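Side-chain contacts in F5/8 type C domain protein (Bacteroides ovatus, PDB 4ZRX), which is a putative alpha-L-fucosidase that probably hydrolyses terminal fucose from carbohydrates and carries an F5/8 type C domain of a kind that often binds sugars: residues Thr45-Phe50 against Glu181-Gly186; Thr95-Asp100 against Ile166-Glu171; Lys128-Ala133 against Met139-Tyr144; Gly228-Val233 against Pro293-His298. All coordinates share one frame; numbering follows the deposited sequence.

Contact 1 (Thr45-Phe50 against Glu181-Gly186). With EDO (1,2-ethanediol), chain B; EDO (1,2-ethanediol), chain D.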
# COMPACT_ATOMS: atom_id res chain seq x y z
N THR A 45 5.67 -8.18 -3.62
CA THR A 45 4.96 -9.06 -4.51
C THR A 45 3.95 -8.26 -5.34
O THR A 45 3.62 -7.14 -4.99
CB THR A 45 4.23 -10.13 -3.74
OG1 THR A 45 3.34 -9.56 -2.77
CG2 THR A 45 5.21 -11.00 -2.97
N ALA A 46 3.46 -8.86 -6.40
CA ALA A 46 2.55 -8.16 -7.31
C ALA A 46 1.19 -8.81 -7.38
O ALA A 46 1.08 -10.03 -7.57
CB ALA A 46 3.17 -8.11 -8.68
N PHE A 47 0.16 -7.99 -7.27
CA PHE A 47 -1.24 -8.40 -7.46
C PHE A 47 -1.56 -8.09 -8.92
O PHE A 47 -1.15 -7.04 -9.46
CB PHE A 47 -2.15 -7.55 -6.57
CG PHE A 47 -3.13 -8.28 -5.69
CD1 PHE A 47 -3.78 -9.44 -6.06
CD2 PHE A 47 -3.55 -7.65 -4.52
CE1 PHE A 47 -4.74 -10.01 -5.19
CE2 PHE A 47 -4.48 -8.19 -3.67
CZ PHE A 47 -5.09 -9.39 -4.02
N LEU A 48 -2.31 -9.00 -9.58
CA LEU A 48 -2.87 -8.79 -10.87
C LEU A 48 -4.39 -8.94 -10.83
O LEU A 48 -4.93 -10.07 -10.89
CB LEU A 48 -2.27 -9.80 -11.86
CG LEU A 48 -0.76 -9.74 -12.07
CD1 LEU A 48 -0.24 -11.03 -12.74
CD2 LEU A 48 -0.41 -8.52 -12.93
N HIS A 49 -5.10 -7.85 -10.68
CA HIS A 49 -6.54 -7.84 -10.84
C HIS A 49 -6.86 -7.74 -12.32
O HIS A 49 -6.58 -6.73 -12.96
CB HIS A 49 -7.19 -6.72 -10.06
CG HIS A 49 -7.32 -6.96 -8.61
ND1 HIS A 49 -6.24 -6.99 -7.76
CD2 HIS A 49 -8.40 -7.11 -7.83
CE1 HIS A 49 -6.66 -7.20 -6.53
NE2 HIS A 49 -7.97 -7.26 -6.55
N PHE A 50 -7.48 -8.81 -12.82
CA PHE A 50 -7.81 -8.97 -14.21
C PHE A 50 -9.00 -9.90 -14.30
O PHE A 50 -9.13 -10.89 -13.58
CB PHE A 50 -6.62 -9.55 -14.96
CG PHE A 50 -6.82 -9.60 -16.45
CD1 PHE A 50 -6.98 -8.43 -17.18
CD2 PHE A 50 -6.81 -10.82 -17.10
CE1 PHE A 50 -7.12 -8.47 -18.56
CE2 PHE A 50 -7.02 -10.86 -18.47
CZ PHE A 50 -7.14 -9.70 -19.21
N GLU A 181 1.13 -18.78 -2.64
CA GLU A 181 0.17 -18.06 -1.81
C GLU A 181 -1.21 -18.25 -2.40
O GLU A 181 -1.35 -18.17 -3.62
CB GLU A 181 0.53 -16.54 -1.70
CG GLU A 181 -0.41 -15.68 -0.84
CD GLU A 181 0.14 -14.32 -0.44
OE1 GLU A 181 1.32 -14.05 -0.65
OE2 GLU A 181 -0.64 -13.55 0.20
N VAL A 182 -2.20 -18.48 -1.52
CA VAL A 182 -3.60 -18.60 -1.85
C VAL A 182 -4.36 -17.56 -1.05
O VAL A 182 -4.30 -17.56 0.19
CB VAL A 182 -4.17 -20.01 -1.52
CG1 VAL A 182 -5.59 -20.09 -1.90
CG2 VAL A 182 -3.35 -21.05 -2.29
N TRP A 183 -4.97 -16.60 -1.77
CA TRP A 183 -5.58 -15.45 -1.16
C TRP A 183 -7.08 -15.65 -1.12
O TRP A 183 -7.71 -15.83 -2.19
CB TRP A 183 -5.24 -14.22 -2.01
CG TRP A 183 -4.86 -12.99 -1.30
CD1 TRP A 183 -3.61 -12.68 -0.85
CD2 TRP A 183 -5.66 -11.82 -1.04
NE1 TRP A 183 -3.58 -11.46 -0.30
CE2 TRP A 183 -4.80 -10.87 -0.43
CE3 TRP A 183 -7.02 -11.52 -1.14
CZ2 TRP A 183 -5.26 -9.60 -0.01
CZ3 TRP A 183 -7.46 -10.29 -0.75
CH2 TRP A 183 -6.58 -9.32 -0.22
N PHE A 184 -7.64 -15.64 0.09
CA PHE A 184 -9.08 -15.76 0.30
C PHE A 184 -9.62 -14.48 0.93
O PHE A 184 -9.55 -14.24 2.14
CB PHE A 184 -9.36 -16.96 1.21
CG PHE A 184 -9.05 -18.32 0.61
CD1 PHE A 184 -9.32 -18.63 -0.71
CD2 PHE A 184 -8.63 -19.35 1.45
CE1 PHE A 184 -9.10 -19.89 -1.21
CE2 PHE A 184 -8.41 -20.65 0.97
CZ PHE A 184 -8.63 -20.93 -0.39
N ASP A 185 -10.10 -13.60 0.06
CA ASP A 185 -10.64 -12.32 0.44
C ASP A 185 -11.79 -12.49 1.39
O ASP A 185 -12.63 -13.39 1.20
CB ASP A 185 -11.05 -11.61 -0.82
CG ASP A 185 -11.24 -10.14 -0.65
OD1 ASP A 185 -11.34 -9.66 0.49
OD2 ASP A 185 -11.26 -9.50 -1.74
N GLY A 186 -11.82 -11.64 2.43
CA GLY A 186 -12.92 -11.69 3.44
C GLY A 186 -14.12 -10.86 3.04
O GLY A 186 -15.18 -10.93 3.67
C1 EDO B . -9.05 -8.09 2.44
O1 EDO B . -9.76 -7.25 1.54
C2 EDO B . -9.79 -8.17 3.77
O2 EDO B . -10.84 -9.14 3.66
C1 EDO D . -8.97 -7.63 -3.42
O1 EDO D . -9.82 -7.33 -4.53
C2 EDO D . -8.64 -6.32 -2.73
O2 EDO D . -9.86 -5.65 -2.39
O HOH W 1 2.29 -11.38 -1.02
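The edge of the F47 ring points at the face of W183 in the interior of a TIM barrel, the fold of the alpha-L-fucosidase family. Their strands, 44-48 and 181-184, are not neighbours in the sheet, so they meet through large inward-pointing side chains. F47 CZ stands over the centre of the indole, 3.9 Å from W183 CD2. The pair is T-shaped (edge-to-face), its planes inclined at 61°. Phenylalanine supplies a slim edge and tryptophan a broad face, while the indole NE1 keeps a polar partner in E286.

The next shell holds both rings in place. H49 brings CE1 over the centre of a face of F47, 3.4 Å above its plane, and Y144 meets W183 with the two planes about 20° apart. A histidine suits this place because both ring nitrogens are used: ND1 bonds to N328, and NE2 lies 2.7 Å from O1 of a 1,2-ethanediol that probably came from the crystallisation liquor. Further along, D185 OD1 accepts from both hydroxyls of a second ethanediol. At the other end of the strands, one water joins the segments, donating to E181 OE1 at 2.9 Å and lying 2.7 Å from T45 OG1.

Contact 2 (Thr95-Asp100 against Ile166-Glu171). With EDO (1,2-ethanediol), chain D.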
# COMPACT_ATOMS: atom_id res chain seq x y z
N THR A 95 -5.97 -12.75 -9.75
CA THR A 95 -7.38 -12.92 -9.47
C THR A 95 -8.00 -13.93 -10.46
O THR A 95 -8.66 -13.57 -11.44
CB THR A 95 -8.17 -11.62 -9.52
OG1 THR A 95 -8.00 -10.98 -10.80
CG2 THR A 95 -7.66 -10.63 -8.42
N ALA A 96 -7.83 -15.21 -10.16
CA ALA A 96 -8.35 -16.27 -11.00
C ALA A 96 -9.90 -16.21 -11.02
O ALA A 96 -10.54 -16.58 -12.01
CB ALA A 96 -7.86 -17.61 -10.47
N LYS A 97 -10.50 -15.79 -9.89
CA LYS A 97 -11.92 -15.58 -9.79
C LYS A 97 -12.14 -14.50 -8.76
O LYS A 97 -11.71 -14.62 -7.62
CB LYS A 97 -12.66 -16.83 -9.33
CG LYS A 97 -14.20 -16.68 -9.42
CD LYS A 97 -14.91 -17.88 -8.79
CE LYS A 97 -14.96 -17.82 -7.32
NZ LYS A 97 -15.66 -18.97 -6.71
N HIS A 98 -12.77 -13.39 -9.19
CA HIS A 98 -13.14 -12.31 -8.29
C HIS A 98 -14.61 -12.49 -7.85
O HIS A 98 -15.16 -13.55 -8.03
CB HIS A 98 -12.81 -10.94 -8.92
CG HIS A 98 -12.56 -9.87 -7.91
ND1 HIS A 98 -13.53 -9.02 -7.48
CD2 HIS A 98 -11.44 -9.55 -7.22
CE1 HIS A 98 -13.04 -8.21 -6.56
NE2 HIS A 98 -11.77 -8.53 -6.36
N HIS A 99 -15.17 -11.51 -7.13
CA HIS A 99 -16.49 -11.69 -6.46
C HIS A 99 -17.61 -11.99 -7.43
O HIS A 99 -18.57 -12.70 -7.09
CB HIS A 99 -16.88 -10.47 -5.64
CG HIS A 99 -15.83 -10.01 -4.67
ND1 HIS A 99 -15.04 -10.89 -3.96
CD2 HIS A 99 -15.48 -8.77 -4.26
CE1 HIS A 99 -14.22 -10.21 -3.18
NE2 HIS A 99 -14.48 -8.92 -3.32
N ASP A 100 -17.44 -11.48 -8.63
CA ASP A 100 -18.38 -11.71 -9.75
C ASP A 100 -18.47 -13.16 -10.19
O ASP A 100 -19.45 -13.56 -10.82
CB ASP A 100 -17.98 -10.82 -10.92
CG ASP A 100 -16.60 -11.09 -11.40
OD1 ASP A 100 -16.52 -12.00 -12.24
OD2 ASP A 100 -15.64 -10.44 -10.93
N ILE A 166 -13.98 -26.20 -3.42
CA ILE A 166 -12.85 -27.09 -3.37
C ILE A 166 -12.53 -27.57 -4.76
O ILE A 166 -11.37 -27.76 -5.07
CB ILE A 166 -13.11 -28.28 -2.36
CG1 ILE A 166 -13.04 -27.72 -0.94
CG2 ILE A 166 -12.07 -29.39 -2.54
CD1 ILE A 166 -13.51 -28.68 0.13
N ARG A 167 -13.55 -27.84 -5.60
CA ARG A 167 -13.22 -28.30 -6.94
C ARG A 167 -12.51 -27.23 -7.73
O ARG A 167 -11.53 -27.53 -8.40
CB ARG A 167 -14.44 -28.83 -7.70
CG ARG A 167 -14.76 -30.21 -7.27
CD ARG A 167 -16.14 -30.61 -7.81
NE ARG A 167 -16.31 -30.45 -9.26
CZ ARG A 167 -17.39 -29.87 -9.82
NH1 ARG A 167 -18.33 -29.33 -9.07
NH2 ARG A 167 -17.50 -29.82 -11.14
N GLN A 168 -12.93 -25.97 -7.60
CA GLN A 168 -12.17 -24.85 -8.23
C GLN A 168 -10.73 -24.72 -7.74
O GLN A 168 -9.76 -24.60 -8.53
CB GLN A 168 -12.90 -23.54 -8.02
CG GLN A 168 -14.22 -23.48 -8.76
CD GLN A 168 -14.88 -22.10 -8.73
OE1 GLN A 168 -14.66 -21.30 -7.80
NE2 GLN A 168 -15.76 -21.85 -9.67
N LEU A 169 -10.60 -24.81 -6.43
CA LEU A 169 -9.30 -24.70 -5.74
C LEU A 169 -8.39 -25.81 -6.14
O LEU A 169 -7.25 -25.61 -6.39
CB LEU A 169 -9.54 -24.65 -4.26
CG LEU A 169 -8.33 -24.54 -3.33
CD1 LEU A 169 -7.61 -23.23 -3.57
CD2 LEU A 169 -8.83 -24.68 -1.91
N THR A 170 -8.92 -27.04 -6.23
CA THR A 170 -8.16 -28.20 -6.64
C THR A 170 -7.67 -28.05 -8.05
O THR A 170 -6.54 -28.32 -8.33
CB THR A 170 -8.99 -29.48 -6.46
OG1 THR A 170 -9.35 -29.62 -5.07
CG2 THR A 170 -8.25 -30.72 -6.96
N GLU A 171 -8.47 -27.49 -8.95
CA GLU A 171 -7.94 -27.26 -10.30
C GLU A 171 -6.73 -26.31 -10.28
O GLU A 171 -5.65 -26.56 -10.91
CB GLU A 171 -9.04 -26.68 -11.21
CG GLU A 171 -10.11 -27.67 -11.52
CD GLU A 171 -11.37 -27.08 -12.11
OE1 GLU A 171 -11.65 -25.83 -11.93
OE2 GLU A 171 -12.13 -27.91 -12.72
C1 EDO D . -8.97 -7.63 -3.42
O1 EDO D . -9.82 -7.33 -4.53
C2 EDO D . -8.64 -6.32 -2.73
O2 EDO D . -9.86 -5.65 -2.39
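K97 and Q168 run at about a right angle to each other and meet where the ammonium group finds the amide oxygen. The lysine starts out extended and then bends at its third torsion (chi3 79°), which swings NZ to within 2.8 Å of Q168 OE1. NZ lies in the carbonyl plane on a lone pair of that oxygen, with a C=O...N angle of 141°. Q168 reaches out from its helix with the chain straight beyond CG, long enough to bring its carboxamide to the lysine. Its NE2 donates to T109 OG1, so both ends of the amide are engaged and its flip is fixed. The contact joins the end of barrel strand 91-97 to the outer helix 158-174 of the TIM barrel. A buried lysine suits the place because NZ has further partners, a salt bridge to D149 and a hydrogen bond with Y161 OH; the carboxylate would be expected to favour the charged form. On the helix, T170 returns its hydroxyl to I166 O at 2.7 Å, on the opposite face of that carbonyl from T170 N. In the loop just after the strand, H98 turns the other way, its NE2 bonded in the ring plane to ethanediol O1 at 2.9 Å.

Contact 3 (Lys128-Ala133 against Met139-Tyr144)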
# COMPACT_ATOMS: atom_id res chain seq x y z
N LYS A 128 -3.19 -20.47 -17.19
CA LYS A 128 -2.18 -21.19 -17.89
C LYS A 128 -1.15 -20.28 -18.54
O LYS A 128 0.05 -20.55 -18.44
CB LYS A 128 -2.83 -22.10 -18.95
CG LYS A 128 -1.80 -23.00 -19.70
CD LYS A 128 -2.49 -23.97 -20.68
CE LYS A 128 -3.24 -23.22 -21.74
NZ LYS A 128 -2.59 -21.95 -22.29
N GLU A 129 -1.58 -19.23 -19.23
CA GLU A 129 -0.65 -18.34 -19.87
C GLU A 129 0.26 -17.65 -18.83
O GLU A 129 1.46 -17.50 -19.08
CB GLU A 129 -1.36 -17.28 -20.70
CG GLU A 129 -2.17 -17.92 -21.82
CD GLU A 129 -2.45 -17.04 -23.02
OE1 GLU A 129 -1.71 -16.09 -23.26
OE2 GLU A 129 -3.40 -17.40 -23.80
N LEU A 130 -0.32 -17.27 -17.69
CA LEU A 130 0.48 -16.66 -16.62
C LEU A 130 1.49 -17.68 -16.09
O LEU A 130 2.67 -17.35 -15.87
CB LEU A 130 -0.40 -16.15 -15.47
CG LEU A 130 0.40 -15.50 -14.34
CD1 LEU A 130 1.23 -14.36 -14.83
CD2 LEU A 130 -0.60 -15.03 -13.29
N ARG A 131 1.04 -18.92 -15.86
CA ARG A 131 1.99 -19.92 -15.36
C ARG A 131 3.12 -20.18 -16.30
O ARG A 131 4.24 -20.35 -15.83
CB ARG A 131 1.34 -21.22 -14.90
CG ARG A 131 2.26 -22.14 -13.93
CD ARG A 131 2.35 -21.37 -12.61
NE ARG A 131 3.18 -22.02 -11.55
CZ ARG A 131 4.48 -21.91 -11.45
NH1 ARG A 131 5.24 -21.30 -12.35
NH2 ARG A 131 5.06 -22.37 -10.38
N ALA A 132 2.86 -20.22 -17.61
CA ALA A 132 3.91 -20.38 -18.61
C ALA A 132 4.96 -19.25 -18.57
O ALA A 132 6.16 -19.51 -18.62
CB ALA A 132 3.30 -20.52 -20.00
N ALA A 133 4.49 -18.02 -18.40
CA ALA A 133 5.34 -16.86 -18.25
C ALA A 133 6.12 -16.92 -16.92
O ALA A 133 7.32 -16.65 -16.93
CB ALA A 133 4.60 -15.61 -18.40
N MSE A 139 9.50 -16.99 -11.82
CA MSE A 139 8.74 -16.13 -10.96
C MSE A 139 7.78 -16.97 -10.15
O MSE A 139 7.05 -17.81 -10.71
CB MSE A 139 7.99 -15.08 -11.79
CG MSE A 139 6.89 -14.29 -11.05
SE MSE A 139 7.77 -12.92 -9.94
CE MSE A 139 8.01 -11.52 -11.19
N LYS A 140 7.67 -16.70 -8.86
CA LYS A 140 6.73 -17.43 -8.01
C LYS A 140 5.30 -16.98 -8.34
O LYS A 140 5.08 -15.88 -8.86
CB LYS A 140 7.01 -17.25 -6.53
CG LYS A 140 8.30 -17.92 -6.06
CD LYS A 140 8.43 -17.56 -4.56
CE LYS A 140 9.82 -17.34 -4.17
NZ LYS A 140 10.55 -18.57 -4.20
N PHE A 141 4.35 -17.85 -8.05
CA PHE A 141 2.97 -17.73 -8.55
C PHE A 141 2.07 -17.95 -7.40
O PHE A 141 2.23 -18.93 -6.61
CB PHE A 141 2.82 -18.84 -9.62
CG PHE A 141 1.46 -19.06 -10.14
CD1 PHE A 141 0.95 -18.23 -11.09
CD2 PHE A 141 0.74 -20.15 -9.74
CE1 PHE A 141 -0.32 -18.51 -11.68
CE2 PHE A 141 -0.53 -20.43 -10.28
CZ PHE A 141 -1.05 -19.61 -11.25
N GLY A 142 1.04 -17.12 -7.33
CA GLY A 142 0.00 -17.25 -6.36
C GLY A 142 -1.36 -17.03 -6.98
O GLY A 142 -1.47 -16.46 -8.06
N VAL A 143 -2.41 -17.51 -6.31
CA VAL A 143 -3.77 -17.37 -6.76
C VAL A 143 -4.72 -16.76 -5.74
O VAL A 143 -4.69 -17.10 -4.58
CB VAL A 143 -4.37 -18.68 -7.31
CG1 VAL A 143 -3.55 -19.16 -8.51
CG2 VAL A 143 -4.40 -19.71 -6.24
N TYR A 144 -5.61 -15.92 -6.24
CA TYR A 144 -6.73 -15.29 -5.53
C TYR A 144 -7.96 -16.01 -6.06
O TYR A 144 -8.21 -16.02 -7.26
CB TYR A 144 -6.77 -13.81 -5.83
CG TYR A 144 -7.95 -13.02 -5.33
CD1 TYR A 144 -9.19 -13.15 -5.88
CD2 TYR A 144 -7.76 -12.01 -4.40
CE1 TYR A 144 -10.24 -12.41 -5.43
CE2 TYR A 144 -8.80 -11.21 -3.99
CZ TYR A 144 -10.07 -11.42 -4.51
OH TYR A 144 -11.18 -10.73 -4.13
O HOH W 2 7.86 -20.41 -11.27
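M139, present as selenomethionine, meets R131 through its backbone: a water donates to M139 O at 2.8 Å and accepts from R131 NH1 at 3.0 Å. The selenium end leads away from the helix segment, and the side chain packs on V81 and K85 of helix 77-86.

F141 makes the main contact on the strand side. With CG anti to the backbone N (chi1 172°), its ring projects from the strand toward the helix. R131 lays its CD over the ring centre, a CH-pi contact of 3.5 Å to the centroid and only 14° off the ring normal. The arginine chain then continues past the ring, and its guanidinium plane, tilted 29° from the ring, has F141 CB over one face. L130 comes at the ring edge, with CD2 3.8 Å from F141 CE1. An arginine suits this helix-strand junction because its CD methylene covers the aromatic face while the guanidinium beyond bonds to D135 and to E178 O.

Beyond the ring, V143 and Y144 carry the strand on between its parallel neighbours 91-97 and 181-184. Strand 91-97, helix 126-137 and strand 140-145 thus form a beta-alpha-beta crossover of the TIM barrel, with F141 and L130 packing helix against sheet.

Contact 4 (Gly228-Val233 against Pro293-His298). With EDO (1,2-ethanediol), chain D.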
# COMPACT_ATOMS: atom_id res chain seq x y z
N GLY A 228 -5.24 -4.48 7.33
CA GLY A 228 -6.44 -3.80 7.89
C GLY A 228 -6.85 -2.59 7.14
O GLY A 228 -7.82 -1.94 7.50
N ASN A 229 -6.14 -2.22 6.10
CA ASN A 229 -6.51 -1.13 5.16
C ASN A 229 -6.00 -1.43 3.75
O ASN A 229 -5.11 -2.30 3.61
CB ASN A 229 -6.01 0.24 5.64
CG ASN A 229 -4.53 0.39 5.50
OD1 ASN A 229 -4.06 0.82 4.46
ND2 ASN A 229 -3.80 0.09 6.52
N GLU A 230 -6.48 -0.67 2.75
CA GLU A 230 -6.09 -0.88 1.31
C GLU A 230 -5.32 0.33 0.80
O GLU A 230 -5.26 0.56 -0.43
CB GLU A 230 -7.38 -1.02 0.42
CG GLU A 230 -8.07 -2.24 0.70
CD GLU A 230 -9.13 -2.62 -0.34
OE1 GLU A 230 -9.63 -1.76 -1.08
OE2 GLU A 230 -9.43 -3.79 -0.42
N LYS A 231 -4.81 1.17 1.72
CA LYS A 231 -4.17 2.39 1.32
C LYS A 231 -2.63 2.29 1.25
O LYS A 231 -1.99 3.25 0.81
CB LYS A 231 -4.54 3.48 2.32
CG LYS A 231 -6.03 3.77 2.33
CD LYS A 231 -6.39 4.76 1.29
CE LYS A 231 -7.72 5.44 1.57
NZ LYS A 231 -8.76 4.85 0.71
N GLY A 232 -2.06 1.16 1.65
CA GLY A 232 -0.60 0.97 1.59
C GLY A 232 0.15 1.42 2.81
O GLY A 232 1.37 1.66 2.74
N VAL A 233 -0.54 1.43 3.95
CA VAL A 233 0.05 1.98 5.21
C VAL A 233 0.07 0.91 6.28
O VAL A 233 -0.98 0.42 6.69
CB VAL A 233 -0.73 3.20 5.73
CG1 VAL A 233 0.01 3.81 6.93
CG2 VAL A 233 -0.82 4.27 4.63
N PRO A 293 -6.00 4.21 -8.42
CA PRO A 293 -7.03 4.33 -7.37
C PRO A 293 -7.88 3.05 -7.21
O PRO A 293 -8.16 2.65 -6.09
CB PRO A 293 -7.88 5.49 -7.86
CG PRO A 293 -6.93 6.34 -8.58
CD PRO A 293 -6.02 5.37 -9.32
N GLY A 294 -8.26 2.44 -8.33
CA GLY A 294 -9.01 1.20 -8.33
C GLY A 294 -8.07 -0.03 -8.47
O GLY A 294 -6.89 0.12 -8.78
N TRP A 295 -8.59 -1.20 -8.16
CA TRP A 295 -7.90 -2.45 -8.36
C TRP A 295 -7.90 -2.92 -9.78
O TRP A 295 -6.91 -3.50 -10.25
CB TRP A 295 -8.49 -3.54 -7.43
CG TRP A 295 -8.38 -3.22 -5.96
CD1 TRP A 295 -9.36 -2.74 -5.14
CD2 TRP A 295 -7.23 -3.40 -5.16
NE1 TRP A 295 -8.87 -2.58 -3.86
CE2 TRP A 295 -7.55 -2.97 -3.86
CE3 TRP A 295 -5.97 -3.91 -5.41
CZ2 TRP A 295 -6.62 -3.07 -2.79
CZ3 TRP A 295 -5.05 -3.94 -4.39
CH2 TRP A 295 -5.39 -3.56 -3.08
N PHE A 296 -9.04 -2.80 -10.46
CA PHE A 296 -9.10 -3.19 -11.85
C PHE A 296 -8.69 -2.03 -12.73
O PHE A 296 -8.60 -0.89 -12.27
CB PHE A 296 -10.49 -3.72 -12.22
CG PHE A 296 -10.75 -5.09 -11.67
CD1 PHE A 296 -11.25 -5.25 -10.40
CD2 PHE A 296 -10.42 -6.21 -12.39
CE1 PHE A 296 -11.47 -6.53 -9.87
CE2 PHE A 296 -10.62 -7.47 -11.87
CZ PHE A 296 -11.14 -7.63 -10.63
N TYR A 297 -8.35 -2.36 -13.96
CA TYR A 297 -7.90 -1.36 -14.92
C TYR A 297 -9.05 -0.43 -15.35
O TYR A 297 -10.12 -0.91 -15.79
CB TYR A 297 -7.30 -2.01 -16.14
CG TYR A 297 -6.88 -0.96 -17.11
CD1 TYR A 297 -5.63 -0.33 -17.01
CD2 TYR A 297 -7.76 -0.57 -18.10
CE1 TYR A 297 -5.29 0.70 -17.88
CE2 TYR A 297 -7.42 0.44 -19.04
CZ TYR A 297 -6.19 1.07 -18.91
OH TYR A 297 -5.82 2.08 -19.79
N HIS A 298 -8.81 0.88 -15.26
CA HIS A 298 -9.74 1.86 -15.83
C HIS A 298 -8.91 2.82 -16.63
O HIS A 298 -7.97 3.39 -16.11
CB HIS A 298 -10.43 2.65 -14.74
CG HIS A 298 -11.14 1.77 -13.79
ND1 HIS A 298 -12.35 1.19 -14.08
CD2 HIS A 298 -10.77 1.30 -12.58
CE1 HIS A 298 -12.69 0.39 -13.07
NE2 HIS A 298 -11.75 0.44 -12.15
C1 EDO D . -8.97 -7.63 -3.42
O1 EDO D . -9.82 -7.33 -4.53
C2 EDO D . -8.64 -6.32 -2.73
O2 EDO D . -9.86 -5.65 -2.39
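In both E230 and W295 CG lies anti to the carbonyl carbon (chi1 -69° in the glutamate), and the glutamate chain, extended beyond CG, carries its carboxylate to the indole N-H. W295 NE1 donates to E230 OE1 at 3.0 Å, with an N-H...O angle of 154°. The oxygen lies in the indole plane, but the carboxylate stands steeply to that plane, so the N-H reaches OE1 from well above the carboxylate plane, 57° out of it. E230 CD is also 3.5 Å from W295 CZ2, so the acid lies along the nitrogen side of the ring.

A carboxylate suits this place because its second oxygen remains available: E230 OE2 accepts from O2 of an ethanediol at 2.7 Å. The same molecule sets its C2 3.6 Å above one face of W295. H49 stacks on the indole as well, and E59 accepts from the W295 backbone N.

The loop bearing E230 is shaped by N229. Its OD1 accepts from the backbone N of K231 at 2.9 Å, an Asx turn, while its ND2 donates to V233 O at 2.8 Å. Both loops follow barrel strands, 225-226 and 279-290. A tryptophan face beside polar groups that hold a small diol is consistent with the sugar pocket of a TIM-barrel glycosidase.

Contacts 1, 2 and 4 converge on one ethanediol, held by H49, H98 and E230, which probably marks part of the substrate pocket. Contact 1 is the hub, with its centre 11 Å from that of contact 2 and 12 Å from those of contacts 3 and 4. Strand pairing ties it to contact 2, where L48 O lies 3.1 Å from T95 N. A probable hydrogen bond of 2.7 Å between D185 OD2 and Y144 OH joins it to contact 3. Contacts 2 and 4 touch where H98 CG is 3.8 Å from F296 CZ. Contact 3, between a barrel strand and an outer helix, stays about 7 Å from contact 4 at their nearest atoms.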